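Local coordinates for protein TRAP dicarboxylate transporter, DctP subunit (Sulfurospirillum deleyianum, PDB 4OVS) that binds succinate as the solute-binding subunit of a TRAP transporter, probably capturing it in the periplasm for delivery to the membrane components, at residues S173-A178 with P314-T319; K181-N186 with K307-I312; M101-L106 with D323-V328. All blocks are in the same frame, centred on the assembly; numbering follows the deposited sequence.

All three contacts join the C-terminal helical region to the rest of the chain, and none has a hydrogen bond between its segments. Interaction 3 uses helix 317-330, and interaction 1 the 3-10 turn leading into it (centres about 10 Å apart). Two polar links join their first segments: Gln-102 OE1 to Val-175 N (2.9 Å) and Asp-105 OD2 to Ser-173 OG (3.0 Å). Interaction 2 uses the preceding helix 299-310 and the turn after helix 174-181; it meets interaction 1 through Ile-312. Interactions 2 and 3 are apolar and buried, though the former's centre lies farthest from the chain centre; interaction 1, aromatic, is partly buried, with His-174 and Gln-315 at its exposed margin.

Interaction 1 of 3, residues S173-A178 with P314-T319; sequences SHVLEA and PQFYKT
Phe-316 reaches from its short 3-10 turn into the start of helix 174-181 and meets Val-175, Ala-178 and His-174. CB is directed at the helix, and chi1 of -62° sets CG beside the backbone N and anti to the carbonyl carbon; the ring is thereby carried to Val-175, with CZ at the helix backbone. CG lies 3.9 Å from Val-175 CG2. Farther along, CD1 and CE1 both approach that same methyl, which sits 3.6 Å from the ring centroid and 13° off the ring normal, the geometry of a CH-pi contact over one face. CD2, across the ring from CE1, is 4.1 Å from Val-175 CG2. CE2 approaches Ala-178 CB at 3.7 Å. CZ, the tip, has three neighbours at 3.5 Å: Ala-178 CB in the plane of the ring, Val-175 CA, and His-174 O near the ring plane. At the margin, Gln-315 OE1 comes within 3.9 Å of Ala-178 CB.

Val-175 N is shared between Gln-102 OE1 and, weakly, the N-cap Ser-173 OG, which is also bonded to Asp-105 OD2; these bonds probably steady the helix start.

His-174 O accepts from Ala-178 N and also lies near the ring edge, where the C-H groups carry slight positive charge, so it probably adds a small favourable term. With no hydrogen bond between the segments, the contact probably rests mainly on dispersion and the burial of apolar surface.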
loop_
_atom_site.group_PDB
_atom_site.type_symbol
_atom_site.label_atom_id
_atom_site.label_comp_id
_atom_site.label_asym_id
_atom_site.label_seq_id
_atom_site.Cartn_x
_atom_site.Cartn_y
_atom_site.Cartn_z
ATOM N N SER A 173 -9.287 -6.339 -4.241
ATOM C CA SER A 173 -10.192 -5.256 -3.965
ATOM C C SER A 173 -11.177 -5.103 -5.093
ATOM O O SER A 173 -10.775 -4.967 -6.246
ATOM C CB SER A 173 -9.400 -3.959 -3.855
ATOM O OG SER A 173 -10.283 -2.844 -3.870
ATOM N N HIS A 174 -12.467 -5.093 -4.774
ATOM C CA HIS A 174 -13.486 -4.955 -5.812
ATOM C C HIS A 174 -13.367 -3.622 -6.529
ATOM O O HIS A 174 -13.662 -3.531 -7.711
ATOM C CB HIS A 174 -14.895 -5.156 -5.254
ATOM C CG HIS A 174 -15.102 -6.513 -4.663
ATOM N ND1 HIS A 174 -15.676 -6.708 -3.425
ATOM C CD2 HIS A 174 -14.806 -7.745 -5.140
ATOM C CE1 HIS A 174 -15.732 -8.002 -3.167
ATOM N NE2 HIS A 174 -15.206 -8.653 -4.190
ATOM N N VAL A 175 -12.862 -2.599 -5.856
ATOM C CA VAL A 175 -12.732 -1.307 -6.526
ATOM C C VAL A 175 -11.685 -1.369 -7.638
ATOM O O VAL A 175 -11.904 -0.885 -8.755
ATOM C CB VAL A 175 -12.388 -0.185 -5.548
ATOM C CG1 VAL A 175 -11.609 0.927 -6.266
ATOM C CG2 VAL A 175 -13.672 0.341 -4.857
ATOM N N LEU A 176 -10.536 -1.967 -7.338
ATOM C CA LEU A 176 -9.495 -2.145 -8.363
ATOM C C LEU A 176 -9.920 -3.034 -9.514
ATOM O O LEU A 176 -9.495 -2.803 -10.641
ATOM C CB LEU A 176 -8.241 -2.717 -7.756
ATOM C CG LEU A 176 -7.666 -1.896 -6.614
ATOM C CD1 LEU A 176 -6.462 -2.615 -6.076
ATOM C CD2 LEU A 176 -7.315 -0.462 -7.014
ATOM N N GLU A 177 -10.730 -4.063 -9.276
ATOM C CA GLU A 177 -11.102 -4.897 -10.415
ATOM C C GLU A 177 -12.106 -4.155 -11.282
ATOM O O GLU A 177 -12.093 -4.271 -12.500
ATOM C CB GLU A 177 -11.547 -6.333 -10.042
ATOM C CG GLU A 177 -12.587 -6.507 -9.000
ATOM C CD GLU A 177 -12.814 -7.985 -8.665
ATOM O OE1 GLU A 177 -12.498 -8.409 -7.529
ATOM O OE2 GLU A 177 -13.310 -8.723 -9.549
ATOM N N ALA A 178 -12.958 -3.368 -10.650
ATOM C CA ALA A 178 -13.860 -2.487 -11.376
ATOM C C ALA A 178 -13.070 -1.445 -12.187
ATOM O O ALA A 178 -13.410 -1.132 -13.322
ATOM C CB ALA A 178 -14.799 -1.809 -10.392
ATOM N N PRO A 314 -20.234 5.073 -8.655
ATOM C CA PRO A 314 -21.590 4.740 -8.202
ATOM C C PRO A 314 -21.816 3.264 -7.892
ATOM O O PRO A 314 -22.630 2.931 -7.042
ATOM C CB PRO A 314 -22.460 5.195 -9.367
ATOM C CG PRO A 314 -21.722 6.367 -9.914
ATOM C CD PRO A 314 -20.257 6.005 -9.796
ATOM N N GLN A 315 -21.106 2.385 -8.570
ATOM C CA GLN A 315 -21.157 0.959 -8.262
ATOM C C GLN A 315 -20.893 0.706 -6.772
ATOM O O GLN A 315 -21.260 -0.344 -6.247
ATOM C CB GLN A 315 -20.084 0.208 -9.066
ATOM C CG GLN A 315 -20.057 0.512 -10.564
ATOM C CD GLN A 315 -19.047 -0.350 -11.285
ATOM O OE1 GLN A 315 -18.649 -1.408 -10.786
ATOM N NE2 GLN A 315 -18.607 0.103 -12.445
ATOM N N PHE A 316 -20.250 1.666 -6.099
ATOM C CA PHE A 316 -19.758 1.459 -4.744
ATOM C C PHE A 316 -20.423 2.334 -3.658
ATOM O O PHE A 316 -20.004 2.303 -2.494
ATOM C CB PHE A 316 -18.235 1.658 -4.730
ATOM C CG PHE A 316 -17.511 0.682 -5.581
ATOM C CD1 PHE A 316 -17.192 -0.562 -5.092
ATOM C CD2 PHE A 316 -17.194 0.984 -6.893
ATOM C CE1 PHE A 316 -16.536 -1.494 -5.895
ATOM C CE2 PHE A 316 -16.534 0.064 -7.703
ATOM C CZ PHE A 316 -16.201 -1.172 -7.202
ATOM N N TYR A 317 -21.435 3.111 -4.032
ATOM C CA TYR A 317 -22.225 3.869 -3.051
ATOM C C TYR A 317 -22.852 2.946 -2.005
ATOM O O TYR A 317 -22.996 3.311 -0.834
ATOM C CB TYR A 317 -23.348 4.641 -3.749
ATOM C CG TYR A 317 -22.888 5.828 -4.575
ATOM C CD1 TYR A 317 -21.540 6.168 -4.667
ATOM C CD2 TYR A 317 -23.807 6.607 -5.271
ATOM C CE1 TYR A 317 -21.138 7.259 -5.422
ATOM C CE2 TYR A 317 -23.417 7.687 -6.009
ATOM C CZ TYR A 317 -22.088 8.016 -6.082
ATOM O OH TYR A 317 -21.712 9.100 -6.832
ATOM N N LYS A 318 -23.233 1.748 -2.426
ATOM C CA LYS A 318 -23.900 0.834 -1.528
ATOM C C LYS A 318 -22.957 0.280 -0.464
ATOM O O LYS A 318 -23.293 0.281 0.721
ATOM C CB LYS A 318 -24.540 -0.294 -2.327
ATOM C CG LYS A 318 -25.203 -1.362 -1.498
ATOM C CD LYS A 318 -25.655 -2.494 -2.403
ATOM C CE LYS A 318 -26.860 -2.099 -3.239
ATOM N NZ LYS A 318 -28.068 -2.018 -2.391
ATOM N N THR A 319 -21.769 -0.159 -0.872
ATOM C CA THR A 319 -20.898 -0.886 0.045
ATOM C C THR A 319 -19.886 0.020 0.739
ATOM O O THR A 319 -19.412 -0.315 1.818
ATOM C CB THR A 319 -20.147 -2.003 -0.688
ATOM O OG1 THR A 319 -19.549 -1.470 -1.878
ATOM C CG2 THR A 319 -21.095 -3.124 -1.072
#

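Interaction 2 of 3, residues K181-N186 with K307-I312; sequences KAVGAN and KAMEAI
A 3.0 Å hydrogen bond from Gly-184 N to Lys-181 O closes the type I beta turn whose two middle residues, Ala-182 and Val-183, meet Ala-308, Met-309 and Ile-312. Both residues direct CB at the opposing segment. The backbones come near where Ala-182 faces Met-309, at 6.4 Å between CA atoms, a spacing consistent with the small side chain of Ala-182. That methyl meets two groups from residues four apart in the chain: Ile-312 CG2 at 3.7 Å and the backbone oxygen of Ala-308 at 3.9 Å. The Ile-312 branch is available because chi1 of 76° puts CG1 between the backbone N and the carbonyl carbon, turning CG2 to the N side, where it meets the alanine.

The turn also completes a Schellman motif that ends helix 174-181: Ala-185 N bonds back to Phe-180 O, and Gly-184, with a positive phi of 81°, is the C-prime residue. From here the chain enters strand 186-189, which pairs in parallel with strand 167-170, so the contact sits at the helix-to-strand connection of a beta-alpha-beta unit.

Val-183 supplies the other half of the surface through CG1, which lies 4.1 Å from Ala-308 CB and 4.4 Å from Met-309 CG, distances of looser van der Waals packing. Pro-160 and Ala-163 of helix 160-163 also touch this valine side chain. The CB of Met-309, a selenomethionine, points along the contact, and it is CG that meets the valine; the side chain also touches Pro-107 and His-231 from neighbouring loops, as well as Gln-179. Ile-312 likewise touches Pro-107 and, on helix 174-181, Gln-179.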
loop_
_atom_site.group_PDB
_atom_site.type_symbol
_atom_site.label_atom_id
_atom_site.label_comp_id
_atom_site.label_asym_id
_atom_site.label_seq_id
_atom_site.Cartn_x
_atom_site.Cartn_y
_atom_site.Cartn_z
ATOM N N LYS A 181 -11.588 -3.063 -15.310
ATOM C CA LYS A 181 -12.683 -3.484 -16.161
ATOM C C LYS A 181 -13.225 -2.267 -16.893
ATOM O O LYS A 181 -13.656 -2.364 -18.030
ATOM C CB LYS A 181 -13.777 -4.163 -15.339
ATOM C CG LYS A 181 -13.576 -5.668 -15.119
ATOM C CD LYS A 181 -14.354 -6.166 -13.891
ATOM C CE LYS A 181 -14.689 -7.641 -13.943
ATOM N NZ LYS A 181 -13.501 -8.490 -14.132
ATOM N N ALA A 182 -13.161 -1.110 -16.255
ATOM C CA ALA A 182 -13.711 0.101 -16.843
ATOM C C ALA A 182 -12.964 0.535 -18.094
ATOM O O ALA A 182 -13.534 1.223 -18.934
ATOM C CB ALA A 182 -13.691 1.197 -15.838
ATOM N N VAL A 183 -11.694 0.150 -18.217
ATOM C CA VAL A 183 -10.930 0.431 -19.446
ATOM C C VAL A 183 -10.604 -0.843 -20.214
ATOM O O VAL A 183 -9.671 -0.879 -21.020
ATOM C CB VAL A 183 -9.629 1.207 -19.147
ATOM C CG1 VAL A 183 -9.950 2.501 -18.381
ATOM C CG2 VAL A 183 -8.692 0.361 -18.339
ATOM N N GLY A 184 -11.397 -1.888 -19.993
ATOM C CA GLY A 184 -11.401 -3.026 -20.904
ATOM C C GLY A 184 -10.270 -4.002 -20.665
ATOM O O GLY A 184 -9.955 -4.843 -21.523
ATOM N N ALA A 185 -9.654 -3.889 -19.492
ATOM C CA ALA A 185 -8.605 -4.812 -19.090
ATOM C C ALA A 185 -9.142 -6.014 -18.295
ATOM O O ALA A 185 -10.316 -6.056 -17.882
ATOM C CB ALA A 185 -7.551 -4.065 -18.278
ATOM N N ASN A 186 -8.255 -6.976 -18.076
ATOM C CA ASN A 186 -8.564 -8.202 -17.370
ATOM C C ASN A 186 -7.768 -8.232 -16.069
ATOM O O ASN A 186 -6.581 -8.573 -16.077
ATOM C CB ASN A 186 -8.186 -9.384 -18.264
ATOM C CG ASN A 186 -8.703 -10.716 -17.750
ATOM O OD1 ASN A 186 -9.342 -10.795 -16.702
ATOM N ND2 ASN A 186 -8.432 -11.778 -18.506
ATOM N N LYS A 307 -11.937 10.627 -16.381
ATOM C CA LYS A 307 -13.307 10.391 -16.789
ATOM C C LYS A 307 -13.626 8.896 -16.778
ATOM O O LYS A 307 -14.634 8.461 -16.226
ATOM C CB LYS A 307 -13.568 10.948 -18.185
ATOM C CG LYS A 307 -15.021 10.705 -18.616
ATOM C CD LYS A 307 -15.344 11.268 -19.976
ATOM C CE LYS A 307 -16.832 11.090 -20.286
ATOM N NZ LYS A 307 -17.213 11.695 -21.597
ATOM N N ALA A 308 -12.755 8.102 -17.375
ATOM C CA ALA A 308 -13.064 6.699 -17.573
ATOM C C ALA A 308 -13.088 5.963 -16.250
ATOM O O ALA A 308 -13.881 5.042 -16.065
ATOM C CB ALA A 308 -12.036 6.065 -18.500
HETATM N N MSE A 309 -12.183 6.346 -15.352
HETATM C CA MSE A 309 -11.976 5.589 -14.139
HETATM C C MSE A 309 -12.909 6.012 -12.997
HETATM O O MSE A 309 -13.263 5.189 -12.149
HETATM C CB MSE A 309 -10.502 5.660 -13.728
HETATM C CG MSE A 309 -9.596 4.807 -14.623
HETATM SE SE MSE A 309 -7.802 4.627 -13.810
HETATM C CE MSE A 309 -7.293 2.804 -14.415
ATOM N N GLU A 310 -13.299 7.277 -12.960
ATOM C CA GLU A 310 -14.240 7.715 -11.937
ATOM C C GLU A 310 -15.639 7.195 -12.191
ATOM O O GLU A 310 -16.470 7.145 -11.273
ATOM C CB GLU A 310 -14.250 9.229 -11.835
ATOM C CG GLU A 310 -12.978 9.740 -11.184
ATOM C CD GLU A 310 -12.684 11.174 -11.530
ATOM O OE1 GLU A 310 -13.541 11.810 -12.183
ATOM O OE2 GLU A 310 -11.571 11.643 -11.174
ATOM N N ALA A 311 -15.905 6.790 -13.425
ATOM C CA ALA A 311 -17.237 6.313 -13.779
ATOM C C ALA A 311 -17.660 5.139 -12.908
ATOM O O ALA A 311 -18.827 4.797 -12.851
ATOM C CB ALA A 311 -17.298 5.923 -15.275
ATOM N N ILE A 312 -16.702 4.528 -12.217
ATOM C CA ILE A 312 -16.990 3.361 -11.401
ATOM C C ILE A 312 -17.572 3.706 -10.006
ATOM O O ILE A 312 -18.063 2.813 -9.302
ATOM C CB ILE A 312 -15.727 2.508 -11.214
ATOM C CG1 ILE A 312 -14.782 3.145 -10.192
ATOM C CG2 ILE A 312 -14.978 2.297 -12.566
ATOM C CD1 ILE A 312 -13.590 2.270 -9.852
#

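Interaction 3 of 3, residues M101-L106 with D323-V328; sequences MQLFDL and DLIKKV
Leu-103 is the projecting knob of this contact, and Leu-324, Ile-325 and Val-328 on one side of helix 317-330 form the hollow that takes it. With CG anti to the backbone N (chi1 171°), the side chain extends toward the helix and its two methyls divide. CD2 goes to Leu-324, 3.8 Å from its CG, where the two leucines pass at a slant. CD1 drops onto the helix backbone, 3.8 Å from Ile-325 CA. Val-328 faces the fork itself: its CG2 lies 3.7 Å from Leu-103 CD1 and 3.7 Å from Leu-103 CD2, the two side chains meeting tip to tip.

A second bump comes from Leu-106, three residues on. Segment 101-106 has helical backbone angles through residues 102-105, and with i to i+3 bonds such as Leu-106 N to Leu-103 O (3.3 Å), the turn brings both leucines to the side facing the helix. Leu-106 CD1 reaches Ile-325 CG1 at 3.8 Å, its side chain crossing that of the isoleucine at about a right angle. Ile-325 CG1 thus has a methyl of each leucine against it, the one from Leu-103, CD1, standing at 4.0 Å.

An alanine in place of Leu-103 would remove both branches and would probably open a gap before Val-328 CG2, leaving Leu-324 and the backbone at Ile-325 without their packing partner.

Beyond the two segments, Val-124 and Leu-128 of helix 123-134 also touch Leu-103, while Leu-106 rests on Val-175 of helix 174-181. Segment 101-106 therefore packs against helices 317-330, 123-134 and 174-181; separately, Val-328 O bonds helix 317-330 to His-115 NE2 of helix 113-120.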
loop_
_atom_site.group_PDB
_atom_site.type_symbol
_atom_site.label_atom_id
_atom_site.label_comp_id
_atom_site.label_asym_id
_atom_site.label_seq_id
_atom_site.Cartn_x
_atom_site.Cartn_y
_atom_site.Cartn_z
HETATM N N MSE A 101 -13.125 0.372 3.487
HETATM C CA MSE A 101 -11.735 0.761 3.282
HETATM C C MSE A 101 -11.463 0.920 1.784
HETATM O O MSE A 101 -10.461 1.515 1.386
HETATM C CB MSE A 101 -10.791 -0.264 3.877
HETATM C CG MSE A 101 -9.349 0.214 3.963
HETATM SE SE MSE A 101 -9.032 1.492 5.399
HETATM C CE MSE A 101 -9.332 0.257 6.854
ATOM N N GLN A 102 -12.356 0.406 0.940
ATOM C CA GLN A 102 -12.191 0.594 -0.506
ATOM C C GLN A 102 -12.270 2.056 -0.908
ATOM O O GLN A 102 -11.896 2.426 -2.026
ATOM C CB GLN A 102 -13.219 -0.212 -1.290
ATOM C CG GLN A 102 -12.951 -1.659 -1.253
ATOM C CD GLN A 102 -13.988 -2.432 -2.013
ATOM O OE1 GLN A 102 -13.723 -2.947 -3.103
ATOM N NE2 GLN A 102 -15.188 -2.527 -1.441
ATOM N N LEU A 103 -12.776 2.896 -0.016
ATOM C CA LEU A 103 -12.772 4.332 -0.252
ATOM C C LEU A 103 -11.388 4.848 -0.721
ATOM O O LEU A 103 -11.295 5.583 -1.673
ATOM C CB LEU A 103 -13.184 5.052 1.024
ATOM C CG LEU A 103 -13.052 6.565 1.106
ATOM C CD1 LEU A 103 -14.047 7.290 0.217
ATOM C CD2 LEU A 103 -13.273 6.916 2.545
ATOM N N PHE A 104 -10.334 4.434 -0.050
ATOM C CA PHE A 104 -8.992 4.936 -0.310
ATOM C C PHE A 104 -8.345 4.342 -1.606
ATOM O O PHE A 104 -7.309 4.811 -2.065
ATOM C CB PHE A 104 -8.100 4.602 0.881
ATOM C CG PHE A 104 -8.545 5.200 2.191
ATOM C CD1 PHE A 104 -9.365 6.316 2.238
ATOM C CD2 PHE A 104 -8.105 4.656 3.394
ATOM C CE1 PHE A 104 -9.747 6.880 3.447
ATOM C CE2 PHE A 104 -8.497 5.219 4.625
ATOM C CZ PHE A 104 -9.302 6.328 4.644
ATOM N N ASP A 105 -8.969 3.322 -2.184
ATOM C CA ASP A 105 -8.555 2.746 -3.466
ATOM C C ASP A 105 -9.203 3.409 -4.677
ATOM O O ASP A 105 -8.796 3.169 -5.801
ATOM C CB ASP A 105 -8.967 1.278 -3.549
ATOM C CG ASP A 105 -8.007 0.366 -2.885
ATOM O OD1 ASP A 105 -6.912 0.829 -2.482
ATOM O OD2 ASP A 105 -8.360 -0.827 -2.768
ATOM N N LEU A 106 -10.246 4.203 -4.472
ATOM C CA LEU A 106 -10.961 4.765 -5.619
ATOM C C LEU A 106 -10.025 5.590 -6.483
ATOM O O LEU A 106 -9.209 6.343 -5.980
ATOM C CB LEU A 106 -12.117 5.627 -5.157
ATOM C CG LEU A 106 -13.282 4.879 -4.523
ATOM C CD1 LEU A 106 -14.197 5.878 -3.787
ATOM C CD2 LEU A 106 -14.046 4.076 -5.600
ATOM N N ASP A 323 -22.149 9.133 1.009
ATOM C CA ASP A 323 -21.826 10.320 1.777
ATOM C C ASP A 323 -20.401 10.240 2.320
ATOM O O ASP A 323 -19.798 11.256 2.658
ATOM C CB ASP A 323 -22.864 10.550 2.884
ATOM C CG ASP A 323 -24.213 11.025 2.325
ATOM O OD1 ASP A 323 -24.225 11.852 1.366
ATOM O OD2 ASP A 323 -25.262 10.553 2.827
ATOM N N LEU A 324 -19.845 9.038 2.379
ATOM C CA LEU A 324 -18.475 8.886 2.849
ATOM C C LEU A 324 -17.566 9.380 1.725
ATOM O O LEU A 324 -16.653 10.165 1.960
ATOM C CB LEU A 324 -18.207 7.438 3.249
ATOM C CG LEU A 324 -16.864 7.034 3.864
ATOM C CD1 LEU A 324 -16.381 8.031 4.900
ATOM C CD2 LEU A 324 -16.986 5.655 4.506
ATOM N N ILE A 325 -17.851 8.964 0.495
ATOM C CA ILE A 325 -17.050 9.394 -0.668
ATOM C C ILE A 325 -17.115 10.922 -0.796
ATOM O O ILE A 325 -16.139 11.564 -1.137
ATOM C CB ILE A 325 -17.590 8.786 -1.992
ATOM C CG1 ILE A 325 -17.338 7.281 -2.065
ATOM C CG2 ILE A 325 -16.919 9.424 -3.183
ATOM C CD1 ILE A 325 -18.122 6.593 -3.170
ATOM N N LYS A 326 -18.279 11.499 -0.500
ATOM C CA LYS A 326 -18.472 12.948 -0.625
ATOM C C LYS A 326 -17.727 13.724 0.453
ATOM O O LYS A 326 -17.176 14.789 0.187
ATOM C CB LYS A 326 -19.971 13.316 -0.624
ATOM C CG LYS A 326 -20.629 13.157 -1.997
ATOM C CD LYS A 326 -22.109 13.540 -2.014
ATOM C CE LYS A 326 -22.820 12.933 -3.237
ATOM N NZ LYS A 326 -22.070 13.103 -4.544
ATOM N N LYS A 327 -17.706 13.186 1.664
ATOM C CA LYS A 327 -16.903 13.762 2.731
ATOM C C LYS A 327 -15.449 13.880 2.308
ATOM O O LYS A 327 -14.821 14.909 2.528
ATOM C CB LYS A 327 -16.968 12.884 3.971
ATOM C CG LYS A 327 -17.388 13.629 5.228
ATOM C CD LYS A 327 -17.374 12.733 6.462
ATOM C CE LYS A 327 -18.483 11.711 6.412
ATOM N NZ LYS A 327 -19.320 11.747 7.668
ATOM N N VAL A 328 -14.910 12.810 1.724
ATOM C CA VAL A 328 -13.534 12.843 1.239
ATOM C C VAL A 328 -13.382 13.884 0.159
ATOM O O VAL A 328 -12.443 14.660 0.186
ATOM C CB VAL A 328 -13.061 11.517 0.665
ATOM C CG1 VAL A 328 -11.683 11.710 0.037
ATOM C CG2 VAL A 328 -12.992 10.473 1.751
#